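Local coordinates for ribosome inactivating type 1 protein (Iris hollandica, PDB 3MVG) that belongs to the plant ribosome-inactivating proteins, in the single-chain type 1 class, at residues L102-S107 with T146-S151. Numbering follows the deposited sequence.
Unlike the reference sequence in segment 102-107: T105 (reference Ile).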
ATOM      1  N   LEU A 102     -21.643  18.979 -19.764  0.50 12.14           N
ATOM      2  CA  LEU A 102     -22.159  17.623 -19.805  0.50 11.96           C
ATOM      3  C   LEU A 102     -23.492  17.549 -19.061  0.50 12.46           C
ATOM      4  O   LEU A 102     -23.775  18.382 -18.197  0.50 12.59           O
ATOM      5  CB  LEU A 102     -21.137  16.674 -19.182  0.50 11.20           C
ATOM      6  CG  LEU A 102     -19.770  16.696 -19.879  0.50  9.80           C
ATOM      7  CD1 LEU A 102     -18.672  16.197 -18.957  0.50  9.43           C
ATOM      8  CD2 LEU A 102     -19.830  15.856 -21.150  0.50  6.80           C
ATOM      9  N   THR A 103     -24.308  16.555 -19.387  0.50 12.84           N
ATOM     10  CA  THR A 103     -25.660  16.489 -18.827  0.50 13.31           C
ATOM     11  C   THR A 103     -25.730  15.790 -17.467  0.50 13.34           C
ATOM     12  O   THR A 103     -26.806  15.691 -16.868  0.50 13.66           O
ATOM     13  CB  THR A 103     -26.626  15.757 -19.774  0.50 13.60           C
ATOM     14  OG1 THR A 103     -26.303  14.364 -19.800  0.50 13.93           O
ATOM     15  CG2 THR A 103     -26.556  16.340 -21.180  0.50 14.03           C
ATOM     16  N   PHE A 104     -24.588  15.308 -16.981  1.00 13.35           N
ATOM     17  CA  PHE A 104     -24.527  14.571 -15.718  1.00 13.51           C
ATOM     18  C   PHE A 104     -23.558  15.179 -14.714  1.00 13.46           C
ATOM     19  O   PHE A 104     -22.616  15.892 -15.084  1.00 13.52           O
ATOM     20  CB  PHE A 104     -24.130  13.110 -15.982  1.00 13.40           C
ATOM     21  CG  PHE A 104     -22.861  12.956 -16.795  1.00 12.95           C
ATOM     22  CD1 PHE A 104     -22.914  12.925 -18.187  1.00 12.93           C
ATOM     23  CD2 PHE A 104     -21.615  12.856 -16.169  1.00 13.07           C
ATOM     24  CE1 PHE A 104     -21.744  12.793 -18.947  1.00 12.37           C
ATOM     25  CE2 PHE A 104     -20.446  12.718 -16.919  1.00 12.52           C
ATOM     26  CZ  PHE A 104     -20.511  12.686 -18.314  1.00 12.69           C
ATOM     27  N   THR A 105     -23.811  14.894 -13.440  1.00 13.48           N
ATOM     28  CA  THR A 105     -22.884  15.248 -12.379  1.00 13.64           C
ATOM     29  C   THR A 105     -21.831  14.145 -12.230  1.00 13.35           C
ATOM     30  O   THR A 105     -21.860  13.125 -12.925  1.00 13.30           O
ATOM     31  CB  THR A 105     -23.605  15.384 -11.021  1.00 13.81           C
ATOM     32  OG1 THR A 105     -24.020  14.083 -10.585  1.00 15.00           O
ATOM     33  CG2 THR A 105     -24.810  16.331 -11.093  1.00 14.82           C
ATOM     34  N   GLY A 106     -20.916  14.366 -11.291  1.00 13.16           N
ATOM     35  CA  GLY A 106     -19.857  13.417 -10.995  1.00 12.88           C
ATOM     36  C   GLY A 106     -20.200  12.357  -9.964  1.00 12.56           C
ATOM     37  O   GLY A 106     -19.327  11.587  -9.574  1.00 12.68           O
ATOM     38  N   SER A 107     -21.453  12.286  -9.514  1.00 12.83           N
ATOM     39  CA  SER A 107     -21.814  11.212  -8.586  1.00 13.07           C
ATOM     40  C   SER A 107     -21.685   9.867  -9.294  1.00 12.81           C
ATOM     41  O   SER A 107     -21.900   9.778 -10.503  1.00 12.30           O
ATOM     42  CB  SER A 107     -23.227  11.392  -8.031  1.00 13.48           C
ATOM     43  OG  SER A 107     -24.187  11.027  -9.000  1.00 15.53           O
ATOM     44  N   THR A 146     -21.912   8.174 -23.256  1.00 12.55           N
ATOM     45  CA  THR A 146     -21.647   6.902 -22.583  1.00 12.83           C
ATOM     46  C   THR A 146     -20.173   6.727 -22.210  1.00 12.55           C
ATOM     47  O   THR A 146     -19.851   6.454 -21.044  1.00 12.35           O
ATOM     48  CB  THR A 146     -22.126   5.730 -23.452  1.00 13.06           C
ATOM     49  OG1 THR A 146     -23.439   6.043 -23.946  1.00 14.01           O
ATOM     50  CG2 THR A 146     -22.160   4.427 -22.659  1.00 13.64           C
ATOM     51  N   SER A 147     -19.292   6.893 -23.196  1.00 12.11           N
ATOM     52  CA  SER A 147     -17.859   6.640 -23.011  1.00 11.66           C
ATOM     53  C   SER A 147     -17.170   7.717 -22.190  1.00 11.28           C
ATOM     54  O   SER A 147     -16.116   7.458 -21.607  1.00 11.03           O
ATOM     55  CB  SER A 147     -17.157   6.465 -24.358  1.00 12.05           C
ATOM     56  OG  SER A 147     -17.125   7.684 -25.080  1.00 12.76           O
ATOM     57  N   VAL A 148     -17.750   8.913 -22.136  1.00 10.75           N
ATOM     58  CA  VAL A 148     -17.220   9.978 -21.285  1.00 10.75           C
ATOM     59  C   VAL A 148     -17.441   9.602 -19.824  1.00 10.48           C
ATOM     60  O   VAL A 148     -16.515   9.644 -19.008  1.00 10.23           O
ATOM     61  CB  VAL A 148     -17.877  11.339 -21.587  1.00 10.82           C
ATOM     62  CG1 VAL A 148     -17.357  12.429 -20.643  1.00 10.88           C
ATOM     63  CG2 VAL A 148     -17.608  11.732 -23.015  1.00 12.33           C
ATOM     64  N   ALA A 149     -18.666   9.217 -19.481  1.00 10.67           N
ATOM     65  CA  ALA A 149     -18.960   8.779 -18.125  1.00 10.49           C
ATOM     66  C   ALA A 149     -18.127   7.560 -17.738  1.00 10.78           C
ATOM     67  O   ALA A 149     -17.586   7.503 -16.630  1.00 10.64           O
ATOM     68  CB  ALA A 149     -20.447   8.492 -17.966  1.00 10.99           C
ATOM     69  N   ARG A 150     -18.006   6.590 -18.646  1.00 10.63           N
ATOM     70  CA  ARG A 150     -17.209   5.403 -18.353  1.00 10.88           C
ATOM     71  C   ARG A 150     -15.753   5.780 -18.055  1.00 10.15           C
ATOM     72  O   ARG A 150     -15.148   5.299 -17.089  1.00 10.63           O
ATOM     73  CB  ARG A 150     -17.253   4.409 -19.511  1.00 11.11           C
ATOM     74  CG  ARG A 150     -16.724   3.043 -19.121  1.00 12.30           C
ATOM     75  CD  ARG A 150     -16.307   2.218 -20.331  1.00 14.30           C
ATOM     76  NE  ARG A 150     -15.903   0.870 -19.930  1.00 15.83           N
ATOM     77  CZ  ARG A 150     -14.714   0.559 -19.405  1.00 15.91           C
ATOM     78  NH1 ARG A 150     -13.787   1.493 -19.206  1.00 16.86           N
ATOM     79  NH2 ARG A 150     -14.458  -0.693 -19.056  1.00 17.49           N
ATOM     80  N   SER A 151     -15.202   6.666 -18.880  1.00 10.08           N
ATOM     81  CA  SER A 151     -13.808   7.088 -18.724  1.00  9.77           C
ATOM     82  C   SER A 151     -13.592   7.876 -17.444  1.00  9.40           C
ATOM     83  O   SER A 151     -12.573   7.703 -16.773  1.00  9.30           O
ATOM     84  CB  SER A 151     -13.343   7.876 -19.944  1.00 10.16           C
ATOM     85  OG  SER A 151     -13.412   7.047 -21.103  1.00 10.77           O
TER
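The phenyl ring of F104 points its far corner at the first turn of helix 146-164 and meets V148 and A149 there. CG1 of V148 lies at the rim of the ring, in its plane, 3.9 Å from F104 CZ. The methyl of A149 instead sits over one face, displaced toward the rim, with its CB 4.2 Å from F104 CZ. On the opposite face rests CB of L102, so the ring is held between its own loop and the helix. In the conformer given here, one of two, L102 adds a looser touch of its own, CD2 to V148 CG1 at 4.3 Å. Two torsions set up the meeting: F104 carries CG between its backbone N and carbonyl carbon (chi1 53°), while V148 holds CG1 anti to its N (177°). No hydrogen bond crosses between the segments; the four touching residues are buried and join through apolar surfaces.

Helix 108-115 adds L111 and V114 against F104, with V114 also against A149. On the helix side, V148 packs against L136 of helix 126-138. Polar ties anchor the loop along its length: backbone bonds link L102 to L84 and F104 to S86, in one of its two conformers T103 OG1 bonds to E145 just ahead of the helix, and S107 OG caps A110 N as the N-cap of helix 108-115. Within the other segment, S147 O accepts from both S151 N and S151 OG, the latter at 2.8 Å. In the ribosome-inactivating protein fold, this is an apolar contact where the loop leaving edge strand 100-101 of the mixed sheet packs on the start of helix 146-164.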